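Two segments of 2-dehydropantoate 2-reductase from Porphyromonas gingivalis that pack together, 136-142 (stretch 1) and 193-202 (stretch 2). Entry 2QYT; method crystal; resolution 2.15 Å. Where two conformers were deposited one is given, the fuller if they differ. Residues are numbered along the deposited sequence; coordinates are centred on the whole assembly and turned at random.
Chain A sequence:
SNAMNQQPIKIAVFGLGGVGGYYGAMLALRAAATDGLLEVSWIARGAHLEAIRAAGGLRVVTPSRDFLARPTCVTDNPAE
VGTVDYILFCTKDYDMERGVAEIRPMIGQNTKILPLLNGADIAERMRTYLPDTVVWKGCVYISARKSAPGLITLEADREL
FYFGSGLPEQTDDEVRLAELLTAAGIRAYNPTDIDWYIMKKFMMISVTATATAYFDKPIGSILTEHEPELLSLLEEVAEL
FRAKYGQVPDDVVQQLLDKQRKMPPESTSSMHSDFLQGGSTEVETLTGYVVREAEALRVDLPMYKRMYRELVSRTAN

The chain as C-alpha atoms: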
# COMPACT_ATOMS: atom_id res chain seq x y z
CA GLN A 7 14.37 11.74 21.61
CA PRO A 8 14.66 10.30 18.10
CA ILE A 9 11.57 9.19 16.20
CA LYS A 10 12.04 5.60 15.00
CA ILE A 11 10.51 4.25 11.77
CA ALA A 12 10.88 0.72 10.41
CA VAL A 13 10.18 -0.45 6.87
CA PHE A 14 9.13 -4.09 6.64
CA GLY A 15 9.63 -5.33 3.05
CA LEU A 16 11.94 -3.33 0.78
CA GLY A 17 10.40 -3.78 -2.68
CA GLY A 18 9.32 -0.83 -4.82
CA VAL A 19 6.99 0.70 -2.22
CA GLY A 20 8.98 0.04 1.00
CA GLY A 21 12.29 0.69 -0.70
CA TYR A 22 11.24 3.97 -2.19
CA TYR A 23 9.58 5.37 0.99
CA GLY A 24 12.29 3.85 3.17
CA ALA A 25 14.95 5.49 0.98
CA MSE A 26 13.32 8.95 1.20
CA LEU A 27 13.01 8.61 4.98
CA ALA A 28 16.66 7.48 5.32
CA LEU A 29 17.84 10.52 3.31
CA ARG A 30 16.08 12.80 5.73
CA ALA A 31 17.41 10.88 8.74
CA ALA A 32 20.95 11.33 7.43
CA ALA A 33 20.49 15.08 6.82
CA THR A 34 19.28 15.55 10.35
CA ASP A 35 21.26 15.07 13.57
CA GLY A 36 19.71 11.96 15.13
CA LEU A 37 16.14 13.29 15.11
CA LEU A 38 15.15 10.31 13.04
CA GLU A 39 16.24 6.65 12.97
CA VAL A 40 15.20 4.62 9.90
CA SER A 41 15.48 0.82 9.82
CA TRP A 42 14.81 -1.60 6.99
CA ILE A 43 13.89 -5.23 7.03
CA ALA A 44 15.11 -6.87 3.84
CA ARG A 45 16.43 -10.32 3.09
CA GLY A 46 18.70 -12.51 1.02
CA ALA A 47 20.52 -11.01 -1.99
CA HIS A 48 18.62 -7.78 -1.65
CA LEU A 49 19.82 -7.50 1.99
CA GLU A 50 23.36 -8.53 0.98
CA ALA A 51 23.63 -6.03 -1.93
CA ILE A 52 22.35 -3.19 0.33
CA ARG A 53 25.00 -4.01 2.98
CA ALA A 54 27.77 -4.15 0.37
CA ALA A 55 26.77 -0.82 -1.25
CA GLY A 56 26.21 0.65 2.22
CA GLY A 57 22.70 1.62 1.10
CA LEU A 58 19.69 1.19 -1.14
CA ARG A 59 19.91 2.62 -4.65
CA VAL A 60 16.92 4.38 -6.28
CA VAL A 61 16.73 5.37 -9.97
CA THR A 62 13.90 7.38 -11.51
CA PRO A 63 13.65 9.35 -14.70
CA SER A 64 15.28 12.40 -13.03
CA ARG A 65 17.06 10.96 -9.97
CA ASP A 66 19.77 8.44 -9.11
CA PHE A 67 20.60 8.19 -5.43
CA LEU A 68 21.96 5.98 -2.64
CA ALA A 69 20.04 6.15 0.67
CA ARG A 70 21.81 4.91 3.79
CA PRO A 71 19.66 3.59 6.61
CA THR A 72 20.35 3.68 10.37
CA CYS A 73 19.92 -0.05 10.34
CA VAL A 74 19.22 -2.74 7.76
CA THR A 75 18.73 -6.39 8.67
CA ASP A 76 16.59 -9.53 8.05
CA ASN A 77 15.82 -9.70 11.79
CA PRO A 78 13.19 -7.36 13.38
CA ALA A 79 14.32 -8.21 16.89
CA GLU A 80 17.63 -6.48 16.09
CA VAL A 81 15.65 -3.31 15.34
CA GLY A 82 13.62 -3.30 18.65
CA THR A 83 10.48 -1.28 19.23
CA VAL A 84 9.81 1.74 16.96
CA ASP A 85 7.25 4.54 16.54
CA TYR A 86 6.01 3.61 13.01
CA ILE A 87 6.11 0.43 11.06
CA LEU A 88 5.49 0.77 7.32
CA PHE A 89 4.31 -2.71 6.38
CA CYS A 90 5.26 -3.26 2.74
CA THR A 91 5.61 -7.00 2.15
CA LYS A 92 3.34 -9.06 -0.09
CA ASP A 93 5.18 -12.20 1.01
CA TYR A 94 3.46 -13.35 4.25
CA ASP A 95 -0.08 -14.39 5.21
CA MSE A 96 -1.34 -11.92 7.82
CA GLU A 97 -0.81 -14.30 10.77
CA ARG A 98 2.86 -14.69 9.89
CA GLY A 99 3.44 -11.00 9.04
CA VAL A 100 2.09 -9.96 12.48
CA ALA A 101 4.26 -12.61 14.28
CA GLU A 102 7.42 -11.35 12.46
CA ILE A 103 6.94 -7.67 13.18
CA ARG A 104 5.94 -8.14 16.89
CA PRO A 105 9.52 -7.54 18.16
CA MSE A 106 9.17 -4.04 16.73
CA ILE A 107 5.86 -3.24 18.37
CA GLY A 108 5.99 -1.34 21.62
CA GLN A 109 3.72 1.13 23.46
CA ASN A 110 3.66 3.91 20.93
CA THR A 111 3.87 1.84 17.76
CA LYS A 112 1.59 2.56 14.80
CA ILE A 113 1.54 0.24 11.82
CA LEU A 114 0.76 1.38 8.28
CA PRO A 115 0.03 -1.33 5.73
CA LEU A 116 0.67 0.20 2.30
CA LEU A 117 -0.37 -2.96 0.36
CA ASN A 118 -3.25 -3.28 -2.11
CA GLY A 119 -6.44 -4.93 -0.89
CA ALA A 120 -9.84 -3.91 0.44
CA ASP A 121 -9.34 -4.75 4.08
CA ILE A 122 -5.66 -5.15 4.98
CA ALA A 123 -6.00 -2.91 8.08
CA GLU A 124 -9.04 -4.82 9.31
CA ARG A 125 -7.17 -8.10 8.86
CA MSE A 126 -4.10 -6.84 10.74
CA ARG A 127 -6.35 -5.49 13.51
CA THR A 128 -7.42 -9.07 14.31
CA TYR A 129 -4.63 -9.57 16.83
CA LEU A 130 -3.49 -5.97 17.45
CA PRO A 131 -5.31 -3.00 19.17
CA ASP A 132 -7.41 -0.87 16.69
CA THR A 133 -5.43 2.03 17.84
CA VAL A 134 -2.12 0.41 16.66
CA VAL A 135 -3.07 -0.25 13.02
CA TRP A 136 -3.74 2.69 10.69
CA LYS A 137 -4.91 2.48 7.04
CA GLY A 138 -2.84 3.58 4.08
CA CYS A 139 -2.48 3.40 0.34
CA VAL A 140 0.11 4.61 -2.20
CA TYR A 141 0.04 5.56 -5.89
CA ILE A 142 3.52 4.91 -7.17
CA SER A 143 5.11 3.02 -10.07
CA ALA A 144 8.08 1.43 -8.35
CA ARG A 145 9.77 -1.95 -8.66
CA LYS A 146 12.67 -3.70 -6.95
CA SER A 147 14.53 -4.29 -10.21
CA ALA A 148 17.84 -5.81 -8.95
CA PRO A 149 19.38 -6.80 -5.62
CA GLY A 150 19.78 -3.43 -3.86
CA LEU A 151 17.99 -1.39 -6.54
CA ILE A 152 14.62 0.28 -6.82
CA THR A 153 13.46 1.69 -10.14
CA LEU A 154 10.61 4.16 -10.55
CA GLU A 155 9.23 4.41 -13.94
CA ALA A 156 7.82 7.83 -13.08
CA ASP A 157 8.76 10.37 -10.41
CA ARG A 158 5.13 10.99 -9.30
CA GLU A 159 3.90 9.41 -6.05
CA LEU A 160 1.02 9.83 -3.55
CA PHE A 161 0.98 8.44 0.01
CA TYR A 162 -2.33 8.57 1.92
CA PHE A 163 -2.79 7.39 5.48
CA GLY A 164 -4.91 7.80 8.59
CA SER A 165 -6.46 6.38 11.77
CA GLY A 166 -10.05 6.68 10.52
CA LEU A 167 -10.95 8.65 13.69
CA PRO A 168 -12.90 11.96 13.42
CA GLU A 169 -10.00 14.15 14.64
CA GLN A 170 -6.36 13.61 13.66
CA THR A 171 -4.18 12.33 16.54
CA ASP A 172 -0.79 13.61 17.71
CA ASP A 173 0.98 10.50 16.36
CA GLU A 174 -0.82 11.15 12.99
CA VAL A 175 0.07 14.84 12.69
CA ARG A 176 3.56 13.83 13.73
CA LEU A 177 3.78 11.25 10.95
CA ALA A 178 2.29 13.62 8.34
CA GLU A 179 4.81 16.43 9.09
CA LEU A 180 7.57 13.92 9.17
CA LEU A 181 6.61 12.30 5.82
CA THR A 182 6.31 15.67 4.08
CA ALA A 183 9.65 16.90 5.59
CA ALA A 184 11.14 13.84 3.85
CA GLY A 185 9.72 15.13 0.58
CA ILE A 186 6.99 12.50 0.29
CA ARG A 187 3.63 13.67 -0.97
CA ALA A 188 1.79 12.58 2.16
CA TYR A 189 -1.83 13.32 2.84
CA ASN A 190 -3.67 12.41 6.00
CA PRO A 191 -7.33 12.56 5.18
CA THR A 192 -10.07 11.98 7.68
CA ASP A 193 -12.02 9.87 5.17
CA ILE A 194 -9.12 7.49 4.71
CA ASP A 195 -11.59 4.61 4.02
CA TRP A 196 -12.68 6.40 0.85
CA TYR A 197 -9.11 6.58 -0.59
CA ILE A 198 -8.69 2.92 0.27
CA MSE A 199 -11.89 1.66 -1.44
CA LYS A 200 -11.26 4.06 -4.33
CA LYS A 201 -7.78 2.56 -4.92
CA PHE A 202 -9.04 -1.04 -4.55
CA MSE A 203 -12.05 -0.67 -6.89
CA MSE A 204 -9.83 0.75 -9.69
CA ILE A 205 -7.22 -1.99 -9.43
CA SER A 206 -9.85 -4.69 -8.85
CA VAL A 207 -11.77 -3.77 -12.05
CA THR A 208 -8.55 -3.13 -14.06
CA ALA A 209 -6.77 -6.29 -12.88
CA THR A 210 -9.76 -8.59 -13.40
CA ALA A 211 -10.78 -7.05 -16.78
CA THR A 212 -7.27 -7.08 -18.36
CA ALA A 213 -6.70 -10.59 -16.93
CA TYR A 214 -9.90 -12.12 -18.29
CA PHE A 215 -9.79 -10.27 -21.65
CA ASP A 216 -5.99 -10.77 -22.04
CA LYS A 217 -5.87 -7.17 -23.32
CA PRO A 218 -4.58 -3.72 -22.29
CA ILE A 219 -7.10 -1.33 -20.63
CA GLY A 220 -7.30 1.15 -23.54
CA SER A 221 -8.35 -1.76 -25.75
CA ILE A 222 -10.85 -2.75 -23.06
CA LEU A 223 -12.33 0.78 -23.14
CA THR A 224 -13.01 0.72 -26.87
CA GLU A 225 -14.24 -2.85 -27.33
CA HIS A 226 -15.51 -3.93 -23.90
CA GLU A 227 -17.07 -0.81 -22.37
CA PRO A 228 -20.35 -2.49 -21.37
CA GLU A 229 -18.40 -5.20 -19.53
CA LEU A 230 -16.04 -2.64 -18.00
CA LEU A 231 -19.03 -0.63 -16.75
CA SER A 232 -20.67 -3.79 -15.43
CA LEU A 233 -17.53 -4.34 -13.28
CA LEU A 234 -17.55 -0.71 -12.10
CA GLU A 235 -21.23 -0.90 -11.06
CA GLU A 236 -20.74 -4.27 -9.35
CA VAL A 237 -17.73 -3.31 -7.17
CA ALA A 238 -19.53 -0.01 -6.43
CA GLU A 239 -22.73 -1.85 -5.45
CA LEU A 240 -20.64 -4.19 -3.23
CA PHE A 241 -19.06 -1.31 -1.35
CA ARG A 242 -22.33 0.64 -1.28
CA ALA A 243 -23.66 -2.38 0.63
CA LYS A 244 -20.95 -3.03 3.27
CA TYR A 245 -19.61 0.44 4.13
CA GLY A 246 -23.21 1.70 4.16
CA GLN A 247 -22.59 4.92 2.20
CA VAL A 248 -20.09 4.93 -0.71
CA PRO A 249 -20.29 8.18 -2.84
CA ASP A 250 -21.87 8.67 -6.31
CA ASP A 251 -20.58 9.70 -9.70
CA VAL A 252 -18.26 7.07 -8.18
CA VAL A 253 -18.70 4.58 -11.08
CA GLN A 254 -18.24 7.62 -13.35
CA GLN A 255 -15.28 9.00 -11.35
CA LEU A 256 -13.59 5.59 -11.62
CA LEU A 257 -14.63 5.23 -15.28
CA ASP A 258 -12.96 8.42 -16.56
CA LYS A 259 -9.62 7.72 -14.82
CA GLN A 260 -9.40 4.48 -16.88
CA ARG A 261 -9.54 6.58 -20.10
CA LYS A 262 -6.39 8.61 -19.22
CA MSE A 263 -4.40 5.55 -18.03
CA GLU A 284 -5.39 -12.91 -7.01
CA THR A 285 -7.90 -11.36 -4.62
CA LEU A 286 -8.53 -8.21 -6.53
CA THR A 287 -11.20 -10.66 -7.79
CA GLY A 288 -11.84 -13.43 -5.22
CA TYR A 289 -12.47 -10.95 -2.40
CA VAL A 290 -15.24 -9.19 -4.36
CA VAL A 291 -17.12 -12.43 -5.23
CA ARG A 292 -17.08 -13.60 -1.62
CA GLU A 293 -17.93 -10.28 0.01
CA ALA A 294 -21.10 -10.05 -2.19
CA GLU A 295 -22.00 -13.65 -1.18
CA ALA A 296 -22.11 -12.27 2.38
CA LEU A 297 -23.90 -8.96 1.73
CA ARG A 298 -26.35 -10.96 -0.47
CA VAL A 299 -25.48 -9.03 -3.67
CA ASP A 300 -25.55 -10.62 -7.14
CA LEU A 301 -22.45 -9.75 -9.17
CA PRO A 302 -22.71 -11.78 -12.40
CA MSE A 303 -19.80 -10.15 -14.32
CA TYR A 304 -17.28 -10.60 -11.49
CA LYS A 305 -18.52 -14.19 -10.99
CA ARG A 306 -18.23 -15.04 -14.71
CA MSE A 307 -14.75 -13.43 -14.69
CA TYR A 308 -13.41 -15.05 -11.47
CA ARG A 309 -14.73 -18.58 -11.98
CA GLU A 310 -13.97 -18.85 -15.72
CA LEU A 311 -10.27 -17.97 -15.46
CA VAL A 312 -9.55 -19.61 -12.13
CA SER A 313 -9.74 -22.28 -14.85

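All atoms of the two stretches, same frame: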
# COMPACT_ATOMS: atom_id res chain seq x y z
N TRP A 136 -3.11 1.68 11.52
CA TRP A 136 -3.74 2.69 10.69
C TRP A 136 -3.97 2.13 9.27
O TRP A 136 -3.58 1.03 8.99
CB TRP A 136 -2.87 3.94 10.64
CG TRP A 136 -2.76 4.71 11.96
CD1 TRP A 136 -3.57 4.60 13.09
CD2 TRP A 136 -1.83 5.76 12.24
NE1 TRP A 136 -3.17 5.51 14.03
CE2 TRP A 136 -2.10 6.22 13.55
CE3 TRP A 136 -0.77 6.33 11.51
CZ2 TRP A 136 -1.34 7.24 14.15
CZ3 TRP A 136 -0.02 7.34 12.12
CH2 TRP A 136 -0.31 7.78 13.42
N LYS A 137 -4.63 2.89 8.41
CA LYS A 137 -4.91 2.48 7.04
C LYS A 137 -4.07 3.36 6.14
O LYS A 137 -3.84 4.53 6.45
CB LYS A 137 -6.38 2.72 6.71
CG LYS A 137 -7.28 1.98 7.65
CD LYS A 137 -8.70 1.92 7.17
CE LYS A 137 -9.51 1.27 8.28
NZ LYS A 137 -10.97 1.31 8.00
N GLY A 138 -3.61 2.80 5.03
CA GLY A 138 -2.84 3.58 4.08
C GLY A 138 -2.95 3.02 2.68
O GLY A 138 -3.34 1.87 2.50
N CYS A 139 -2.67 3.86 1.68
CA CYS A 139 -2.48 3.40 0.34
C CYS A 139 -1.60 4.36 -0.45
O CYS A 139 -1.57 5.57 -0.18
CB CYS A 139 -3.82 3.18 -0.37
SG CYS A 139 -4.67 4.71 -0.80
N VAL A 140 -0.86 3.83 -1.42
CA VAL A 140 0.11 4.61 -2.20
C VAL A 140 -0.23 4.54 -3.68
O VAL A 140 -0.86 3.58 -4.12
CB VAL A 140 1.58 4.18 -1.90
CG1 VAL A 140 1.91 4.38 -0.43
CG2 VAL A 140 1.85 2.72 -2.30
N TYR A 141 0.07 5.60 -4.43
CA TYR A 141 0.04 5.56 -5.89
C TYR A 141 1.46 5.85 -6.33
O TYR A 141 1.98 6.95 -6.14
CB TYR A 141 -0.91 6.61 -6.46
CG TYR A 141 -2.37 6.33 -6.22
CD1 TYR A 141 -3.13 5.74 -7.20
CD2 TYR A 141 -2.96 6.62 -5.01
CE1 TYR A 141 -4.51 5.49 -7.00
CE2 TYR A 141 -4.33 6.36 -4.79
CZ TYR A 141 -5.09 5.79 -5.78
OH TYR A 141 -6.43 5.51 -5.56
N ILE A 142 2.11 4.83 -6.88
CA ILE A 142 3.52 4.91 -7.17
C ILE A 142 3.85 3.76 -8.10
O ILE A 142 3.30 2.65 -7.91
CB ILE A 142 4.42 4.88 -5.89
CG1 ILE A 142 5.86 5.36 -6.20
CG2 ILE A 142 4.31 3.52 -5.10
CD1 ILE A 142 6.92 5.21 -4.98
N ASP A 193 -11.33 10.93 5.89
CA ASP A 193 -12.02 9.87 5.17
C ASP A 193 -11.02 8.93 4.49
O ASP A 193 -11.08 8.68 3.28
CB ASP A 193 -13.07 10.44 4.17
CG ASP A 193 -12.47 11.41 3.13
OD1 ASP A 193 -11.45 12.10 3.41
OD2 ASP A 193 -13.06 11.50 2.02
N ILE A 194 -10.11 8.37 5.28
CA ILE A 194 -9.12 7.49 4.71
C ILE A 194 -9.74 6.24 4.05
O ILE A 194 -9.17 5.74 3.08
CB ILE A 194 -8.04 7.07 5.70
CG1 ILE A 194 -6.96 6.23 5.02
CG2 ILE A 194 -8.66 6.39 6.93
CD1 ILE A 194 -6.04 7.01 4.12
N ASP A 195 -10.88 5.77 4.57
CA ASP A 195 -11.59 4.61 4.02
C ASP A 195 -11.95 4.82 2.55
O ASP A 195 -11.90 3.90 1.75
CB ASP A 195 -12.87 4.32 4.81
CG ASP A 195 -12.60 3.77 6.20
OD1 ASP A 195 -11.48 3.30 6.47
OD2 ASP A 195 -13.52 3.80 7.05
N TRP A 196 -12.31 6.05 2.21
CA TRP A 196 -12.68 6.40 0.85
C TRP A 196 -11.51 6.23 -0.12
O TRP A 196 -11.68 5.63 -1.17
CB TRP A 196 -13.24 7.81 0.79
CG TRP A 196 -13.23 8.43 -0.55
CD1 TRP A 196 -12.63 9.61 -0.92
CD2 TRP A 196 -13.84 7.90 -1.73
NE1 TRP A 196 -12.85 9.85 -2.26
CE2 TRP A 196 -13.60 8.83 -2.78
CE3 TRP A 196 -14.59 6.75 -2.01
CZ2 TRP A 196 -14.05 8.62 -4.08
CZ3 TRP A 196 -15.06 6.55 -3.32
CH2 TRP A 196 -14.78 7.47 -4.33
N TYR A 197 -10.33 6.74 0.24
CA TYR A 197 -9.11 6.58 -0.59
C TYR A 197 -8.76 5.11 -0.77
O TYR A 197 -8.35 4.68 -1.86
CB TYR A 197 -7.92 7.38 -0.02
CG TYR A 197 -8.15 8.86 -0.10
CD1 TYR A 197 -7.63 9.62 -1.15
CD2 TYR A 197 -8.94 9.50 0.85
CE1 TYR A 197 -7.89 11.01 -1.24
CE2 TYR A 197 -9.19 10.87 0.78
CZ TYR A 197 -8.66 11.63 -0.26
OH TYR A 197 -8.94 12.99 -0.33
N ILE A 198 -8.93 4.35 0.29
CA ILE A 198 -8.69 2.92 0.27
C ILE A 198 -9.64 2.13 -0.65
O ILE A 198 -9.18 1.27 -1.41
CB ILE A 198 -8.79 2.33 1.68
CG1 ILE A 198 -7.78 3.00 2.62
CG2 ILE A 198 -8.60 0.80 1.68
CD1 ILE A 198 -6.51 2.39 2.57
N MSE A 199 -10.95 2.34 -0.53
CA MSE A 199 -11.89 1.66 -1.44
C MSE A 199 -11.69 2.17 -2.86
O MSE A 199 -11.70 1.39 -3.81
CB MSE A 199 -13.36 1.76 -1.00
CG MSE A 199 -13.99 3.15 -0.95
SE MSE A 199 -15.96 3.13 -1.11
CE MSE A 199 -16.11 3.71 -2.94
N LYS A 200 -11.47 3.48 -3.00
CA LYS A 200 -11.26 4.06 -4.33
C LYS A 200 -10.08 3.40 -5.06
O LYS A 200 -10.23 2.98 -6.21
CB LYS A 200 -11.11 5.59 -4.26
CG LYS A 200 -11.31 6.32 -5.59
CD LYS A 200 -10.75 7.74 -5.53
CE LYS A 200 -9.23 7.80 -5.79
NZ LYS A 200 -8.48 8.62 -4.79
N LYS A 201 -8.94 3.27 -4.37
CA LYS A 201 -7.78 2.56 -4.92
C LYS A 201 -8.11 1.11 -5.28
O LYS A 201 -7.79 0.65 -6.38
CB LYS A 201 -6.62 2.60 -3.91
CG LYS A 201 -5.40 1.75 -4.27
CD LYS A 201 -4.29 2.58 -4.86
CE LYS A 201 -3.38 1.77 -5.77
NZ LYS A 201 -2.35 1.11 -4.95
N PHE A 202 -8.75 0.38 -4.36
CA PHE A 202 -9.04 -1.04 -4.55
C PHE A 202 -10.02 -1.33 -5.71
O PHE A 202 -9.84 -2.28 -6.46
CB PHE A 202 -9.54 -1.70 -3.25
CG PHE A 202 -9.93 -3.14 -3.45
CD1 PHE A 202 -8.95 -4.15 -3.42
CD2 PHE A 202 -11.26 -3.49 -3.72
CE1 PHE A 202 -9.28 -5.48 -3.62
CE2 PHE A 202 -11.60 -4.81 -3.96
CZ PHE A 202 -10.62 -5.82 -3.90
O HOH W 1 -1.71 0.89 -1.84
O HOH W 2 -7.48 6.40 -3.58

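A strand, 137-142, packs against a helix, 194-202, and the two run in broadly the same direction, their axes 46° apart and 8.1 Å at closest approach. That spacing leaves room for one layer of side chains, and the register is simple: K137 sits across from I194, C139 from I198. Alternation along the strand does the sorting. K137 and C139 point toward the helix, V140 points away, and G138 has no side chain to place. Three long residues, K201, K137 and Y141, cover the most surface.

K201 works at the C-terminal end of the contact. Its CA-to-CB bond points toward the strand, and the chain reaches far enough for NZ to donate a hydrogen bond to the backbone, K201 NZ to V140 O at 3.0 Å. A strand residue whose CA-to-CB bond points away thus still serves the interface through its carbonyl. On the way, the K201 side chain passes over one face of the Y141 ring: K201 CD lies 3.7 Å from the centroid of the Y141 ring, a CH-pi contact. K201 NZ itself is 5.2 Å from the centroid of the Y141 ring, so any cation-pi attraction is weak at most. A water accepts from V140 N and, weakly, from K201 NZ, tying the same lysine to both polar backbone groups of V140.

Y141 starts out sideways, but its end comes nearer the helix, with Y141 OH 3.3 Å from K201 CA. A second water binds the hydroxyl, donates to Y197 O and accepts from K200 NZ. It links the tyrosine to a carbonyl that already accepts the helical bond from K201 N, at 2.9 Å between K201 N and Y197 O.

K137 anchors the other end. With chi1 m and the remaining torsions t, its extended chain runs out to D195, where K137 NZ and D195 OD1 form a salt bridge and hydrogen bond of 2.6 Å, a short contact between opposite charges. The aliphatic base of the same lysine packs on isoleucine, K137 CB lying 3.9 Å from I194 CG1.

Between these ends the fit is compact. I198 begins sideways yet its end comes nearer the strand, with I198 CD1 3.2 Å from the backbone oxygen G138 O, a tight van der Waals contact, and 4.1 Å from C139 CB, an apolar pairing. The sulfur of C139 approaches Y197, with C139 SG 4.3 Å from Y197 CB. The rule to read here is a small apolar centre flanked by lysines whose methylenes pack while their ammonium groups find a carboxylate or a backbone carbonyl.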